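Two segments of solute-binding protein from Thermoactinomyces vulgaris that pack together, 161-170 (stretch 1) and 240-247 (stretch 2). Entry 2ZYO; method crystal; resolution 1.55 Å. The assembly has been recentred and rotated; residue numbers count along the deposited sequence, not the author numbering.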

# COMPACT_ATOMS: atom_id res chain seq x y z
N ASP A 161 -6.30 30.38 -7.62
CA ASP A 161 -7.27 31.21 -8.35
C ASP A 161 -7.37 30.84 -9.83
O ASP A 161 -8.40 31.08 -10.46
CB ASP A 161 -6.92 32.70 -8.22
CG ASP A 161 -7.27 33.25 -6.85
OD1 ASP A 161 -8.43 33.12 -6.42
OD2 ASP A 161 -6.37 33.82 -6.20
N GLU A 162 -6.31 30.26 -10.38
CA GLU A 162 -6.25 29.90 -11.79
C GLU A 162 -6.24 28.38 -11.98
O GLU A 162 -6.09 27.89 -13.10
CB GLU A 162 -5.04 30.54 -12.46
CG GLU A 162 -5.08 32.07 -12.48
CD GLU A 162 -3.87 32.71 -13.15
OE1 GLU A 162 -2.76 32.16 -13.04
OE2 GLU A 162 -4.04 33.78 -13.78
N GLN A 163 -6.41 27.65 -10.87
CA GLN A 163 -6.41 26.19 -10.86
C GLN A 163 -5.12 25.61 -11.44
O GLN A 163 -5.13 24.57 -12.11
CB GLN A 163 -7.65 25.63 -11.59
CG GLN A 163 -8.99 26.17 -11.10
CD GLN A 163 -9.30 25.77 -9.67
OE1 GLN A 163 -9.00 24.66 -9.24
NE2 GLN A 163 -9.91 26.68 -8.92
N LYS A 164 -4.01 26.30 -11.18
CA LYS A 164 -2.69 25.89 -11.65
C LYS A 164 -1.79 25.67 -10.44
O LYS A 164 -1.78 26.47 -9.51
CB LYS A 164 -2.09 26.96 -12.58
CG LYS A 164 -1.17 26.42 -13.67
CD LYS A 164 0.24 26.13 -13.15
CE LYS A 164 1.00 25.19 -14.06
NZ LYS A 164 2.22 24.64 -13.39
N TYR A 165 -1.04 24.56 -10.45
CA TYR A 165 -0.20 24.20 -9.32
C TYR A 165 1.17 23.69 -9.74
O TYR A 165 1.32 23.05 -10.78
CB TYR A 165 -0.88 23.12 -8.47
CG TYR A 165 -2.11 23.61 -7.75
CD1 TYR A 165 -2.03 24.13 -6.46
CD2 TYR A 165 -3.36 23.55 -8.36
CE1 TYR A 165 -3.16 24.59 -5.80
CE2 TYR A 165 -4.50 24.01 -7.71
CZ TYR A 165 -4.39 24.52 -6.43
OH TYR A 165 -5.51 24.97 -5.78
N GLY A 166 2.18 24.00 -8.92
CA GLY A 166 3.49 23.37 -9.05
C GLY A 166 3.47 21.99 -8.41
O GLY A 166 3.90 21.01 -9.01
N VAL A 167 2.98 21.92 -7.17
CA VAL A 167 2.82 20.66 -6.45
C VAL A 167 1.46 20.63 -5.77
O VAL A 167 1.10 21.54 -5.03
CB VAL A 167 3.93 20.43 -5.39
CG1 VAL A 167 3.87 19.00 -4.86
CG2 VAL A 167 5.32 20.72 -5.96
N LEU A 168 0.71 19.56 -6.03
CA LEU A 168 -0.61 19.37 -5.46
C LEU A 168 -0.77 17.92 -5.04
O LEU A 168 -0.46 17.01 -5.81
CB LEU A 168 -1.68 19.74 -6.50
CG LEU A 168 -3.16 19.51 -6.18
CD1 LEU A 168 -3.64 20.39 -5.04
CD2 LEU A 168 -3.99 19.78 -7.43
N PHE A 169 -1.24 17.70 -3.82
CA PHE A 169 -1.52 16.34 -3.35
C PHE A 169 -2.53 16.35 -2.20
O PHE A 169 -2.92 17.42 -1.73
CB PHE A 169 -0.23 15.57 -3.00
CG PHE A 169 0.40 15.94 -1.68
CD1 PHE A 169 0.32 15.08 -0.59
CD2 PHE A 169 1.10 17.14 -1.54
CE1 PHE A 169 0.92 15.40 0.62
CE2 PHE A 169 1.70 17.48 -0.32
CZ PHE A 169 1.60 16.60 0.76
N GLU A 170 -2.94 15.15 -1.78
CA GLU A 170 -3.88 14.99 -0.67
C GLU A 170 -3.22 15.25 0.67
O GLU A 170 -3.03 14.33 1.48
CB GLU A 170 -4.50 13.59 -0.70
CG GLU A 170 -5.63 13.43 -1.68
CD GLU A 170 -6.42 12.16 -1.42
OE1 GLU A 170 -7.05 12.06 -0.34
OE2 GLU A 170 -6.41 11.27 -2.29
N GLY A 240 -3.78 19.20 -17.15
CA GLY A 240 -2.50 19.65 -17.70
C GLY A 240 -1.96 20.92 -17.07
O GLY A 240 -1.05 21.54 -17.62
N LYS A 241 -2.51 21.30 -15.92
CA LYS A 241 -2.09 22.53 -15.24
C LYS A 241 -1.43 22.27 -13.88
O LYS A 241 -1.32 23.18 -13.06
CB LYS A 241 -3.27 23.50 -15.09
CG LYS A 241 -3.80 24.07 -16.40
CD LYS A 241 -4.95 25.05 -16.17
CE LYS A 241 -6.31 24.35 -16.02
NZ LYS A 241 -6.50 23.66 -14.71
N VAL A 242 -0.99 21.03 -13.66
CA VAL A 242 -0.28 20.68 -12.43
C VAL A 242 1.03 19.99 -12.78
O VAL A 242 1.04 18.94 -13.44
CB VAL A 242 -1.13 19.77 -11.50
CG1 VAL A 242 -0.34 19.36 -10.26
CG2 VAL A 242 -2.42 20.47 -11.09
N ALA A 243 2.15 20.58 -12.35
CA ALA A 243 3.47 20.04 -12.68
C ALA A 243 3.74 18.70 -12.01
O ALA A 243 4.23 17.78 -12.66
CB ALA A 243 4.55 21.04 -12.33
N ALA A 244 3.42 18.59 -10.73
CA ALA A 244 3.69 17.38 -9.97
C ALA A 244 2.63 17.10 -8.91
O ALA A 244 2.09 18.02 -8.30
CB ALA A 244 5.07 17.46 -9.32
N VAL A 245 2.34 15.81 -8.71
CA VAL A 245 1.51 15.36 -7.61
C VAL A 245 2.26 14.29 -6.81
O VAL A 245 3.23 13.71 -7.29
CB VAL A 245 0.13 14.79 -8.08
CG1 VAL A 245 -0.65 15.83 -8.88
CG2 VAL A 245 0.30 13.50 -8.88
N ILE A 246 1.81 14.06 -5.57
CA ILE A 246 2.26 12.91 -4.81
C ILE A 246 1.10 11.93 -4.79
O ILE A 246 0.06 12.19 -4.19
CB ILE A 246 2.71 13.29 -3.37
CG1 ILE A 246 3.89 14.26 -3.42
CG2 ILE A 246 3.07 12.03 -2.58
CD1 ILE A 246 4.30 14.82 -2.07
N ASN A 247 1.28 10.81 -5.48
CA ASN A 247 0.21 9.82 -5.63
C ASN A 247 0.79 8.46 -5.99
O ASN A 247 1.99 8.34 -6.26
CB ASN A 247 -0.80 10.28 -6.69
CG ASN A 247 -2.20 9.77 -6.42
OD1 ASN A 247 -2.44 8.99 -5.49
ND2 ASN A 247 -3.15 10.22 -7.24
O HOH W 1 -2.50 13.13 -3.79

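Two parallel segments meet here through their backbones, and the amides set the register. Tyr 165 N donates to Lys 241 O at 3.0 Å, and Ala 243 N returns the favour to Tyr 165 O, also at 3.0 Å, so Tyr 165 spends both its backbone groups on the residues flanking Val 242, the usual parallel pattern. Both chains then turn a corner, at Gly 166 and Val 167 and at Ala 243. Pairing survives the turn: Ala 244 N reaches Gly 166 O at 3.0 Å, a weak bond bent to 129°, and Leu 168 N to Ala 244 O at 3.1 Å is straight again.

The ladder then fails. Leu 168 O lies 3.7 Å from Ile 246 N, too far to bond, and both atoms are buried without a partner; the carbonyl has a CA-H...O contact from Val 245 CA at 3.1 Å. Beyond this gap a water takes over, accepting from Glu 170 N (2.9 Å) and donating to Ile 246 O (2.8 Å).

Two lysines add side-chain bonds at the start of the pairing. Lys 241 NZ donates to Gln 163 O at 3.1 Å, while Lys 164 NZ bonds within its own stretch to Tyr 165 O at 3.2 Å, making that carbonyl a double acceptor. Near the broken rung, Ile 246 CD1 sits over the Phe 169 ring face, 4.0 Å from its centroid.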